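Local coordinates for protein ethylbenzene dehydrogenase alpha-subunit (Aromatoleum aromaticum, PDB 2IVF) that serves as the alpha subunit of a molybdenum enzyme of the molybdopterin oxidoreductase family, carrying a molybdenum atom, two pterin dinucleotide cofactors and an iron/sulfur cluster, at residues Ser853-His858 with Val918-Ala923; Gly889-Leu894 with Asp900-Val905; His924-Lys927 with Pro931-Ile934. All coordinates share one frame; numbering follows the deposited sequence.

Contact 1 of 3, residues Ser853-His858 with Val918-Ala923. With MD1 (phosphoric acid 4-(2-amino-4-oxo-3,4,5,6,-tetrahydro-pteridin-6-yl)-2-hydroxy-3,4-dimercapto-but-3-en-yl ester guanylate ester), chain N.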
loop_
_atom_site.group_PDB
_atom_site.type_symbol
_atom_site.label_atom_id
_atom_site.label_comp_id
_atom_site.label_asym_id
_atom_site.label_seq_id
_atom_site.Cartn_x
_atom_site.Cartn_y
_atom_site.Cartn_z
ATOM N N SER A 853 -0.881 -2.272 -2.804
ATOM C CA SER A 853 -2.148 -3.000 -2.838
ATOM C C SER A 853 -2.403 -3.543 -1.470
ATOM O O SER A 853 -1.452 -3.746 -0.710
ATOM C CB SER A 853 -2.116 -4.143 -3.853
ATOM O OG SER A 853 -3.339 -4.889 -3.873
ATOM N N ILE A 854 -3.682 -3.786 -1.161
ATOM C CA ILE A 854 -4.058 -4.611 -0.008
ATOM C C ILE A 854 -4.217 -6.035 -0.601
ATOM O O ILE A 854 -5.164 -6.350 -1.361
ATOM C CB ILE A 854 -5.318 -4.127 0.731
ATOM C CG1 ILE A 854 -5.152 -2.665 1.171
ATOM C CG2 ILE A 854 -5.609 -4.984 1.919
ATOM C CD1 ILE A 854 -3.965 -2.404 2.177
ATOM N N HIS A 855 -3.253 -6.897 -0.297
ATOM C CA HIS A 855 -3.166 -8.197 -0.967
ATOM C C HIS A 855 -3.237 -8.003 -2.482
ATOM O O HIS A 855 -2.546 -7.123 -2.981
ATOM C CB HIS A 855 -4.219 -9.130 -0.384
ATOM C CG HIS A 855 -4.106 -9.188 1.080
ATOM N ND1 HIS A 855 -3.093 -9.871 1.703
ATOM C CD2 HIS A 855 -4.754 -8.501 2.044
ATOM C CE1 HIS A 855 -3.180 -9.667 3.005
ATOM N NE2 HIS A 855 -4.174 -8.842 3.243
ATOM N N SER A 856 -4.085 -8.745 -3.219
ATOM C CA SER A 856 -4.158 -8.577 -4.679
ATOM C C SER A 856 -5.304 -7.676 -5.116
ATOM O O SER A 856 -5.558 -7.528 -6.319
ATOM C CB SER A 856 -4.285 -9.931 -5.389
ATOM O OG SER A 856 -3.270 -10.840 -4.979
ATOM N N THR A 857 -6.012 -7.114 -4.153
ATOM C CA THR A 857 -7.212 -6.331 -4.405
ATOM C C THR A 857 -6.979 -5.229 -5.429
ATOM O O THR A 857 -7.863 -4.977 -6.280
ATOM C CB THR A 857 -7.744 -5.758 -3.078
ATOM O OG1 THR A 857 -8.177 -6.881 -2.311
ATOM C CG2 THR A 857 -8.926 -4.787 -3.265
ATOM N N HIS A 858 -5.793 -4.635 -5.382
ATOM C CA HIS A 858 -5.442 -3.493 -6.236
ATOM C C HIS A 858 -4.284 -3.797 -7.192
ATOM O O HIS A 858 -3.802 -2.883 -7.947
ATOM C CB HIS A 858 -5.050 -2.300 -5.379
ATOM C CG HIS A 858 -5.964 -2.059 -4.227
ATOM N ND1 HIS A 858 -5.810 -2.686 -3.018
ATOM C CD2 HIS A 858 -7.058 -1.277 -4.110
ATOM C CE1 HIS A 858 -6.782 -2.312 -2.202
ATOM N NE2 HIS A 858 -7.527 -1.417 -2.826
ATOM N N VAL A 918 11.019 -9.753 -2.597
ATOM C CA VAL A 918 9.849 -9.600 -3.448
ATOM C C VAL A 918 8.628 -9.435 -2.560
ATOM O O VAL A 918 8.274 -10.335 -1.816
ATOM C CB VAL A 918 9.641 -10.837 -4.380
ATOM C CG1 VAL A 918 8.426 -10.632 -5.293
ATOM C CG2 VAL A 918 10.912 -11.166 -5.189
ATOM N N TYR A 919 8.063 -8.237 -2.582
ATOM C CA TYR A 919 6.787 -7.939 -1.931
ATOM C C TYR A 919 5.781 -8.550 -2.852
ATOM O O TYR A 919 5.968 -8.467 -4.057
ATOM C CB TYR A 919 6.566 -6.430 -1.911
ATOM C CG TYR A 919 7.614 -5.704 -1.113
ATOM C CD1 TYR A 919 7.579 -5.723 0.261
ATOM C CD2 TYR A 919 8.618 -4.968 -1.744
ATOM C CE1 TYR A 919 8.526 -5.039 0.997
ATOM C CE2 TYR A 919 9.576 -4.324 -1.013
ATOM C CZ TYR A 919 9.502 -4.326 0.344
ATOM O OH TYR A 919 10.441 -3.701 1.098
ATOM N N PHE A 920 4.774 -9.253 -2.337
ATOM C CA PHE A 920 4.103 -10.195 -3.229
ATOM C C PHE A 920 3.284 -9.576 -4.323
ATOM O O PHE A 920 2.869 -8.410 -4.241
ATOM C CB PHE A 920 3.324 -11.273 -2.472
ATOM C CG PHE A 920 2.161 -10.782 -1.677
ATOM C CD1 PHE A 920 1.019 -10.355 -2.308
ATOM C CD2 PHE A 920 2.182 -10.826 -0.298
ATOM C CE1 PHE A 920 -0.068 -9.954 -1.588
ATOM C CE2 PHE A 920 1.073 -10.418 0.446
ATOM C CZ PHE A 920 -0.041 -10.020 -0.188
ATOM N N TRP A 921 3.053 -10.376 -5.364
ATOM C CA TRP A 921 2.312 -9.975 -6.547
ATOM C C TRP A 921 1.348 -11.099 -6.892
ATOM O O TRP A 921 1.554 -12.264 -6.468
ATOM C CB TRP A 921 3.284 -9.767 -7.722
ATOM C CG TRP A 921 4.291 -8.689 -7.418
ATOM C CD1 TRP A 921 5.561 -8.866 -6.967
ATOM C CD2 TRP A 921 4.074 -7.280 -7.473
ATOM N NE1 TRP A 921 6.194 -7.639 -6.791
ATOM C CE2 TRP A 921 5.297 -6.649 -7.103
ATOM C CE3 TRP A 921 3.007 -6.490 -7.884
ATOM C CZ2 TRP A 921 5.439 -5.269 -7.044
ATOM C CZ3 TRP A 921 3.147 -5.136 -7.827
ATOM C CH2 TRP A 921 4.340 -4.529 -7.407
ATOM N N ASP A 922 0.303 -10.788 -7.654
ATOM C CA ASP A 922 -0.596 -11.848 -8.071
ATOM C C ASP A 922 0.097 -12.645 -9.134
ATOM O O ASP A 922 0.887 -12.103 -9.893
ATOM C CB ASP A 922 -1.915 -11.267 -8.573
ATOM C CG ASP A 922 -3.077 -12.236 -8.462
ATOM O OD1 ASP A 922 -2.881 -13.469 -8.252
ATOM O OD2 ASP A 922 -4.207 -11.718 -8.668
ATOM N N ALA A 923 -0.211 -13.939 -9.214
ATOM C CA ALA A 923 0.537 -14.857 -10.085
ATOM C C ALA A 923 0.488 -14.540 -11.582
ATOM O O ALA A 923 1.484 -14.738 -12.284
ATOM C CB ALA A 923 0.135 -16.281 -9.840
HETATM P PB MD1 N . -5.278 -13.944 -0.037
HETATM O O3B MD1 N . -5.195 -12.605 -0.876
HETATM O O1B MD1 N . -6.334 -13.750 0.990
HETATM O O2B MD1 N . -5.201 -15.156 -0.883
HETATM O O3A MD1 N . -3.888 -13.909 0.725
HETATM C C10 MD1 N . -3.717 -13.284 2.015
HETATM C C11 MD1 N . -2.216 -13.338 2.253
HETATM O O11 MD1 N . -1.694 -12.244 1.425
HETATM C C12 MD1 N . -1.903 -13.035 3.694
HETATM S S12 MD1 N . -3.049 -12.303 4.733
HETATM C C13 MD1 N . -0.657 -13.271 4.215
HETATM S S13 MD1 N . -0.258 -12.893 5.811
HETATM C C14 MD1 N . 0.430 -13.902 3.431
HETATM N N15 MD1 N . 1.634 -13.171 3.224
HETATM C C16 MD1 N . 2.623 -13.645 2.402
HETATM C C15 MD1 N . 3.806 -12.931 2.355
HETATM O O14 MD1 N . 3.977 -11.892 3.047
HETATM N N17 MD1 N . 4.718 -13.398 1.465
HETATM C C17 MD1 N . 4.496 -14.556 0.718
HETATM N N16 MD1 N . 5.470 -14.933 -0.099
HETATM N N18 MD1 N . 3.352 -15.251 0.827
HETATM C C20 MD1 N . 2.431 -14.811 1.658
HETATM N N8 MD1 N . 1.293 -15.537 1.811
HETATM C C7 MD1 N . 0.169 -15.147 2.619
HETATM P PA MD1 N . -5.563 -12.235 -2.398
HETATM O O1A MD1 N . -5.813 -10.762 -2.384
HETATM O O2A MD1 N . -4.466 -12.727 -3.261
HETATM O "O5'" MD1 N . -6.888 -13.020 -2.747
HETATM C "C5'" MD1 N . -8.079 -12.555 -2.123
HETATM C "C4'" MD1 N . -9.131 -12.376 -3.139
HETATM O "O4'" MD1 N . -10.191 -11.758 -2.418
HETATM C "C1'" MD1 N . -10.872 -10.971 -3.396
HETATM N N9 MD1 N . -11.743 -9.929 -2.836
HETATM C C4 MD1 N . -13.064 -10.026 -2.810
HETATM N N3 MD1 N . -13.864 -11.035 -3.231
HETATM C C2 MD1 N . -15.187 -10.939 -3.099
HETATM N N2 MD1 N . -15.998 -11.952 -3.505
HETATM N N1 MD1 N . -15.708 -9.759 -2.606
HETATM C C6 MD1 N . -14.955 -8.698 -2.163
HETATM O O6 MD1 N . -15.519 -7.720 -1.673
HETATM C C5 MD1 N . -13.561 -8.834 -2.258
HETATM N N7 MD1 N . -12.523 -8.056 -1.976
HETATM C C8 MD1 N . -11.426 -8.737 -2.321
HETATM C "C2'" MD1 N . -9.759 -10.318 -4.209
HETATM O "O2'" MD1 N . -10.168 -9.924 -5.542
HETATM C "C3'" MD1 N . -8.643 -11.374 -4.193
HETATM O "O3'" MD1 N . -8.502 -12.039 -5.475
#
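H855 and S856 sit in the middle of a type II' beta turn running from I854 to T857, and they touch F920 and D922 through side chains, with no hydrogen bond between the two loops. Both loops belong to the dinucleotide-binding domain, a double-psi beta-barrel type. The turn comes after strand 843-846; the loop of F920 and D922 comes after strand 915-917. The backbones stay apart, with the CA atoms of S856 and D922 5.9 Å from each other. MD1 meets H855, S856 and F920. The imidazole of H855 and the ring of F920 meet rim to rim, their planes only 20° apart, and ND1 of H855 lies 3.6 Å from CZ of F920. Both atoms lie close to the hydroxyl O11 of MD1. H855 ND1 forms a 2.8 Å hydrogen bond with O11, which lies near the imidazole plane, and either could be the donor. H855 NE2 bonds the carbonyl of I85, so both ring nitrogens are held and the ring rotation is fixed. The H855 side chain is about 4 Å from the molybdenum atom, and its backbone N bonds MGD. F920 has its CG between the backbone N and the carbonyl carbon (chi1 65°), which carries the ring across to the turn, with CE1 against H855 CA. R612 makes a cation-pi contact with this ring. D922 directs its carboxylate at S856, but no hydrogen bond results; OD2 comes 3.7 Å from S856 CB. OD2 forms a salt bridge with R638, while OD1 takes bonds from S641, N609 and the backbone N of A923. S856 grips one phosphate of MD1 with two groups: its backbone N donates to O1A at 2.8 Å, nearly straight at 166°, and its OG donates to O2A at 2.8 Å.

Contact 2 of 3, residues Gly889-Leu894 with Asp900-Val905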
loop_
_atom_site.group_PDB
_atom_site.type_symbol
_atom_site.label_atom_id
_atom_site.label_comp_id
_atom_site.label_asym_id
_atom_site.label_seq_id
_atom_site.Cartn_x
_atom_site.Cartn_y
_atom_site.Cartn_z
ATOM N N GLY A 889 16.144 -2.493 -13.739
ATOM C CA GLY A 889 15.194 -2.606 -14.868
ATOM C C GLY A 889 15.393 -3.838 -15.740
ATOM O O GLY A 889 14.544 -4.156 -16.553
ATOM N N ASP A 890 16.527 -4.500 -15.605
ATOM C CA ASP A 890 16.705 -5.797 -16.258
ATOM C C ASP A 890 15.683 -6.790 -15.709
ATOM O O ASP A 890 15.175 -6.634 -14.608
ATOM C CB ASP A 890 18.092 -6.379 -16.014
ATOM C CG ASP A 890 19.142 -5.742 -16.842
ATOM O OD1 ASP A 890 18.828 -5.121 -17.881
ATOM O OD2 ASP A 890 20.308 -5.923 -16.500
ATOM N N MET A 891 15.391 -7.807 -16.496
ATOM C CA MET A 891 14.710 -8.996 -15.982
ATOM C C MET A 891 15.762 -9.961 -15.422
ATOM O O MET A 891 16.903 -9.995 -15.851
ATOM C CB MET A 891 13.939 -9.731 -17.073
ATOM C CG MET A 891 12.899 -8.920 -17.734
ATOM S SD MET A 891 11.624 -8.467 -16.574
ATOM C CE MET A 891 11.495 -6.795 -17.104
ATOM N N ALA A 892 15.333 -10.775 -14.466
ATOM C CA ALA A 892 16.174 -11.768 -13.851
ATOM C C ALA A 892 15.381 -13.039 -13.659
ATOM O O ALA A 892 14.158 -12.974 -13.540
ATOM C CB ALA A 892 16.702 -11.236 -12.505
ATOM N N LYS A 893 16.059 -14.185 -13.642
ATOM C CA LYS A 893 15.485 -15.431 -13.161
ATOM C C LYS A 893 15.867 -15.593 -11.713
ATOM O O LYS A 893 17.037 -15.405 -11.344
ATOM C CB LYS A 893 15.988 -16.669 -13.919
ATOM C CG LYS A 893 15.688 -16.723 -15.361
ATOM C CD LYS A 893 14.208 -16.698 -15.659
ATOM C CE LYS A 893 13.974 -17.223 -17.113
ATOM N NZ LYS A 893 12.574 -17.127 -17.482
ATOM N N LEU A 894 14.871 -15.881 -10.886
ATOM C CA LEU A 894 15.093 -16.398 -9.554
ATOM C C LEU A 894 14.839 -17.882 -9.606
ATOM O O LEU A 894 13.853 -18.335 -10.231
ATOM C CB LEU A 894 14.127 -15.807 -8.530
ATOM C CG LEU A 894 14.313 -14.456 -7.838
ATOM C CD1 LEU A 894 14.944 -13.455 -8.736
ATOM C CD2 LEU A 894 12.965 -14.001 -7.208
ATOM N N ASP A 900 11.455 -21.933 -10.617
ATOM C CA ASP A 900 12.030 -20.662 -11.031
ATOM C C ASP A 900 10.961 -19.697 -11.442
ATOM O O ASP A 900 9.834 -20.096 -11.731
ATOM C CB ASP A 900 12.991 -20.848 -12.200
ATOM C CG ASP A 900 12.281 -21.278 -13.500
ATOM O OD1 ASP A 900 11.615 -22.340 -13.507
ATOM O OD2 ASP A 900 12.391 -20.553 -14.516
ATOM N N CYS A 901 11.337 -18.426 -11.518
ATOM C CA CYS A 901 10.426 -17.415 -11.998
ATOM C C CYS A 901 11.236 -16.287 -12.590
ATOM O O CYS A 901 12.455 -16.270 -12.447
ATOM C CB CYS A 901 9.575 -16.924 -10.877
ATOM S SG CYS A 901 10.487 -16.020 -9.601
ATOM N N GLU A 902 10.580 -15.412 -13.327
ATOM C CA GLU A 902 11.255 -14.296 -13.955
ATOM C C GLU A 902 10.600 -13.070 -13.417
ATOM O O GLU A 902 9.378 -13.029 -13.315
ATOM C CB GLU A 902 11.083 -14.355 -15.465
ATOM C CG GLU A 902 11.724 -13.216 -16.205
ATOM C CD GLU A 902 11.878 -13.476 -17.693
ATOM O OE1 GLU A 902 11.981 -14.656 -18.128
ATOM O OE2 GLU A 902 11.923 -12.468 -18.434
ATOM N N ILE A 903 11.419 -12.069 -13.092
ATOM C CA ILE A 903 10.959 -10.875 -12.414
ATOM C C ILE A 903 11.869 -9.727 -12.781
ATOM O O ILE A 903 13.047 -9.956 -13.071
ATOM C CB ILE A 903 10.974 -11.154 -10.909
ATOM C CG1 ILE A 903 10.164 -10.118 -10.155
ATOM C CG2 ILE A 903 12.407 -11.336 -10.438
ATOM C CD1 ILE A 903 9.791 -10.588 -8.710
ATOM N N MET A 904 11.309 -8.522 -12.839
ATOM C CA MET A 904 12.077 -7.302 -13.096
ATOM C C MET A 904 12.892 -6.927 -11.876
ATOM O O MET A 904 12.405 -7.030 -10.751
ATOM C CB MET A 904 11.165 -6.148 -13.478
ATOM C CG MET A 904 11.894 -4.773 -13.537
ATOM S SD MET A 904 10.820 -3.471 -14.101
ATOM C CE MET A 904 10.822 -3.725 -15.885
ATOM N N VAL A 905 14.097 -6.407 -12.098
ATOM C CA VAL A 905 15.016 -6.121 -11.038
ATOM C C VAL A 905 14.979 -4.635 -10.707
ATOM O O VAL A 905 14.973 -3.762 -11.589
ATOM C CB VAL A 905 16.452 -6.506 -11.411
ATOM C CG1 VAL A 905 17.469 -6.034 -10.314
ATOM C CG2 VAL A 905 16.563 -8.013 -11.612
HETATM O O HOH W 1 11.321 -18.333 -15.492
#
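K893 turns its CG away from its carbonyl carbon and bends again at chi2 (-60°), while E902 holds its CG opposite the backbone N (chi1 179°) and stays extended. This bend leads the lysine chain over to the glutamate. NZ of K893 reaches OE1 of E902 at 2.6 Å, on the anti lone pair, and the pair forms a salt bridge. The other oxygen, OE2, has a second salt bridge to K927. A water accepts from K893 NZ and donates to D900 OD2, joining the lysine to a carboxylate too far away for a salt bridge (K893 NZ to D900 OD2 4.5 Å). D900 OD1 is held by K930. The two segments form the beta hairpin of strands 891-895 and 900-908 in the dinucleotide-binding domain. A892 with I903 and L894 with C901 are antiparallel hydrogen-bonded pairs. M891 with M904 and K893 with E902 are non-hydrogen-bonded. Two further bonds, V905 N to D890 O at 2.7 Å and G889 N to V905 O, extend the pairing at the end away from the hairpin turn. On the face of K893 and E902, the methyl CE of M891 meets CE of M904 at 3.4 Å, a tight contact. M904 also packs on W130 of the beta-subunit. The other face carries A892, L894, C901 and I903, all buried. There CD1 of L894 rests 3.7 Å from CG2 of I903. CB of A892 also presses on CG2 of V905 at 3.3 Å, again tight.

Contact 3 of 3, residues His924-Lys927 with Pro931-Ile934. With MD1 (phosphoric acid 4-(2-amino-4-oxo-3,4,5,6,-tetrahydro-pteridin-6-yl)-2-hydroxy-3,4-dimercapto-but-3-en-yl ester guanylate ester), chain N.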
loop_
_atom_site.group_PDB
_atom_site.type_symbol
_atom_site.label_atom_id
_atom_site.label_comp_id
_atom_site.label_asym_id
_atom_site.label_seq_id
_atom_site.Cartn_x
_atom_site.Cartn_y
_atom_site.Cartn_z
ATOM N N HIS A 924 -0.643 -14.023 -12.075
ATOM C CA HIS A 924 -0.765 -13.730 -13.506
ATOM C C HIS A 924 -0.170 -12.361 -13.869
ATOM O O HIS A 924 -0.353 -11.831 -15.004
ATOM C CB HIS A 924 -2.196 -13.932 -14.015
ATOM C CG HIS A 924 -3.248 -13.143 -13.298
ATOM N ND1 HIS A 924 -2.994 -12.394 -12.167
ATOM C CD2 HIS A 924 -4.577 -13.031 -13.537
ATOM C CE1 HIS A 924 -4.118 -11.833 -11.762
ATOM N NE2 HIS A 924 -5.090 -12.199 -12.575
ATOM N N GLN A 925 0.551 -11.766 -12.916
ATOM C CA GLN A 925 1.422 -10.620 -13.218
ATOM C C GLN A 925 2.837 -11.043 -13.630
ATOM O O GLN A 925 3.682 -10.195 -13.991
ATOM C CB GLN A 925 1.546 -9.692 -12.016
ATOM C CG GLN A 925 0.233 -9.142 -11.510
ATOM C CD GLN A 925 0.439 -8.141 -10.408
ATOM O OE1 GLN A 925 0.276 -8.459 -9.199
ATOM N NE2 GLN A 925 0.789 -6.928 -10.796
ATOM N N TYR A 926 3.095 -12.350 -13.610
ATOM C CA TYR A 926 4.385 -12.872 -13.929
ATOM C C TYR A 926 4.360 -13.653 -15.222
ATOM O O TYR A 926 3.373 -14.328 -15.558
ATOM C CB TYR A 926 4.851 -13.910 -12.905
ATOM C CG TYR A 926 5.111 -13.444 -11.500
ATOM C CD1 TYR A 926 4.048 -13.239 -10.606
ATOM C CD2 TYR A 926 6.402 -13.313 -11.028
ATOM C CE1 TYR A 926 4.273 -12.875 -9.308
ATOM C CE2 TYR A 926 6.641 -12.927 -9.725
ATOM C CZ TYR A 926 5.593 -12.764 -8.863
ATOM O OH TYR A 926 5.842 -12.430 -7.561
ATOM N N LYS A 927 5.508 -13.636 -15.884
ATOM C CA LYS A 927 5.712 -14.444 -17.078
ATOM C C LYS A 927 5.457 -15.903 -16.766
ATOM O O LYS A 927 5.924 -16.433 -15.757
ATOM C CB LYS A 927 7.128 -14.236 -17.622
ATOM C CG LYS A 927 7.294 -12.862 -18.237
ATOM C CD LYS A 927 8.720 -12.579 -18.720
ATOM C CE LYS A 927 8.876 -11.074 -19.064
ATOM N NZ LYS A 927 10.134 -10.686 -19.759
ATOM N N PRO A 931 4.739 -17.189 -10.023
ATOM C CA PRO A 931 5.106 -16.128 -9.118
ATOM C C PRO A 931 6.339 -16.498 -8.329
ATOM O O PRO A 931 6.744 -17.644 -8.308
ATOM C CB PRO A 931 3.881 -16.018 -8.212
ATOM C CG PRO A 931 3.492 -17.453 -8.077
ATOM C CD PRO A 931 3.708 -18.065 -9.433
ATOM N N TYR A 932 6.952 -15.545 -7.642
ATOM C CA TYR A 932 8.097 -15.904 -6.820
ATOM C C TYR A 932 7.728 -16.989 -5.810
ATOM O O TYR A 932 8.557 -17.836 -5.448
ATOM C CB TYR A 932 8.677 -14.672 -6.140
ATOM C CG TYR A 932 8.430 -14.446 -4.690
ATOM C CD1 TYR A 932 7.293 -13.740 -4.231
ATOM C CD2 TYR A 932 9.416 -14.773 -3.772
ATOM C CE1 TYR A 932 7.119 -13.448 -2.875
ATOM C CE2 TYR A 932 9.263 -14.496 -2.417
ATOM C CZ TYR A 932 8.118 -13.835 -1.964
ATOM O OH TYR A 932 8.014 -13.589 -0.624
ATOM N N ASP A 933 6.469 -16.997 -5.410
ATOM C CA ASP A 933 5.982 -17.992 -4.433
ATOM C C ASP A 933 6.155 -19.439 -4.869
ATOM O O ASP A 933 6.170 -20.348 -4.010
ATOM C CB ASP A 933 4.521 -17.703 -4.066
ATOM C CG ASP A 933 4.298 -16.267 -3.784
ATOM O OD1 ASP A 933 4.226 -15.494 -4.755
ATOM O OD2 ASP A 933 4.198 -15.882 -2.598
ATOM N N ILE A 934 6.280 -19.667 -6.183
ATOM C CA ILE A 934 6.397 -21.004 -6.703
ATOM C C ILE A 934 7.586 -21.707 -6.054
ATOM O O ILE A 934 7.566 -22.931 -5.887
ATOM C CB ILE A 934 6.514 -21.038 -8.251
ATOM C CG1 ILE A 934 6.275 -22.440 -8.810
ATOM C CG2 ILE A 934 7.939 -20.579 -8.762
ATOM C CD1 ILE A 934 6.107 -22.443 -10.296
HETATM P PB MD1 N . -5.278 -13.944 -0.037
HETATM O O3B MD1 N . -5.195 -12.605 -0.876
HETATM O O1B MD1 N . -6.334 -13.750 0.990
HETATM O O2B MD1 N . -5.201 -15.156 -0.883
HETATM O O3A MD1 N . -3.888 -13.909 0.725
HETATM C C10 MD1 N . -3.717 -13.284 2.015
HETATM C C11 MD1 N . -2.216 -13.338 2.253
HETATM O O11 MD1 N . -1.694 -12.244 1.425
HETATM C C12 MD1 N . -1.903 -13.035 3.694
HETATM S S12 MD1 N . -3.049 -12.303 4.733
HETATM C C13 MD1 N . -0.657 -13.271 4.215
HETATM S S13 MD1 N . -0.258 -12.893 5.811
HETATM C C14 MD1 N . 0.430 -13.902 3.431
HETATM N N15 MD1 N . 1.634 -13.171 3.224
HETATM C C16 MD1 N . 2.623 -13.645 2.402
HETATM C C15 MD1 N . 3.806 -12.931 2.355
HETATM O O14 MD1 N . 3.977 -11.892 3.047
HETATM N N17 MD1 N . 4.718 -13.398 1.465
HETATM C C17 MD1 N . 4.496 -14.556 0.718
HETATM N N16 MD1 N . 5.470 -14.933 -0.099
HETATM N N18 MD1 N . 3.352 -15.251 0.827
HETATM C C20 MD1 N . 2.431 -14.811 1.658
HETATM N N8 MD1 N . 1.293 -15.537 1.811
HETATM C C7 MD1 N . 0.169 -15.147 2.619
HETATM P PA MD1 N . -5.563 -12.235 -2.398
HETATM O O1A MD1 N . -5.813 -10.762 -2.384
HETATM O O2A MD1 N . -4.466 -12.727 -3.261
HETATM O "O5'" MD1 N . -6.888 -13.020 -2.747
HETATM C "C5'" MD1 N . -8.079 -12.555 -2.123
HETATM C "C4'" MD1 N . -9.131 -12.376 -3.139
HETATM O "O4'" MD1 N . -10.191 -11.758 -2.418
HETATM C "C1'" MD1 N . -10.872 -10.971 -3.396
HETATM N N9 MD1 N . -11.743 -9.929 -2.836
HETATM C C4 MD1 N . -13.064 -10.026 -2.810
HETATM N N3 MD1 N . -13.864 -11.035 -3.231
HETATM C C2 MD1 N . -15.187 -10.939 -3.099
HETATM N N2 MD1 N . -15.998 -11.952 -3.505
HETATM N N1 MD1 N . -15.708 -9.759 -2.606
HETATM C C6 MD1 N . -14.955 -8.698 -2.163
HETATM O O6 MD1 N . -15.519 -7.720 -1.673
HETATM C C5 MD1 N . -13.561 -8.834 -2.258
HETATM N N7 MD1 N . -12.523 -8.056 -1.976
HETATM C C8 MD1 N . -11.426 -8.737 -2.321
HETATM C "C2'" MD1 N . -9.759 -10.318 -4.209
HETATM O "O2'" MD1 N . -10.168 -9.924 -5.542
HETATM C "C3'" MD1 N . -8.643 -11.374 -4.193
HETATM O "O3'" MD1 N . -8.502 -12.039 -5.475
HETATM O O HOH W 2 3.960 -13.112 -5.766
#
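Y926 presents one face of its ring to P931, whose CA lies over the ring centre in a CH-pi contact. P931 CB reaches the same face near the rim, 3.4 Å from CE1 of Y926. The Y926 hydroxyl then stands at the edge of the Y932 ring, near its plane, with OH 3.9 Å from CD1 of Y932. The two tyrosines lie side by side and point the same way. Y926 CG lies beside its backbone N (chi1 -65°), which sends the ring toward P931. The segments belong to the long loop between strands 915-917 and 969-975 in the dinucleotide-binding domain. From Y932 to I934 the chain forms a 3-10 turn, which starts with a backbone bond from I934 N to P931 O. One water bridges the segments on the polar side. It accepts from Y926 OH at 2.7 Å and donates to D933 OD1 at 2.6 Å. The carboxylate of D933 therefore has one oxygen on the water and the other, OD2, on the cofactor MD1. The pterin amine N16 of MD1 donates to two groups of this turn. Its bond to Y932 OH is 2.9 Å long and nearly straight at 167°. Its bond to D933 OD2 is 3.0 Å and weak, bent to 125°. Around the contact, P931 rests on A618 of helix 617-625, and Y932 packs on C901 of strand 900-908. A weak hydrogen bond from H112 of the beta-subunit reaches the backbone O of Q925. Y926 thus acts from the second shell: its hydroxyl, through the water, probably helps fix the rotation of D933. This is consistent with D933 and Y932 both helping to place the pterin amine, the Y932 bond being the straighter.

Following the chain from the N terminus, contact 1 opens at 853-858, after strand 843-846, and closes at 918-923. The loop it spans contains the whole of contact 2, the hairpin of strands 891-895 and 900-908. Contact 3 comes later, closing a short loop within the stretch that leads to strand 969-975, so it is in series with both others. All three lie in the same cofactor-binding domain. Contacts 1 and 3 both touch MD1, at different places along it. V918 of contact 1 packs on I903 and L894 of the hairpin. Contact 3 meets contact 2 where Y926 packs on the backbone O of E902 and I934 on that of D900.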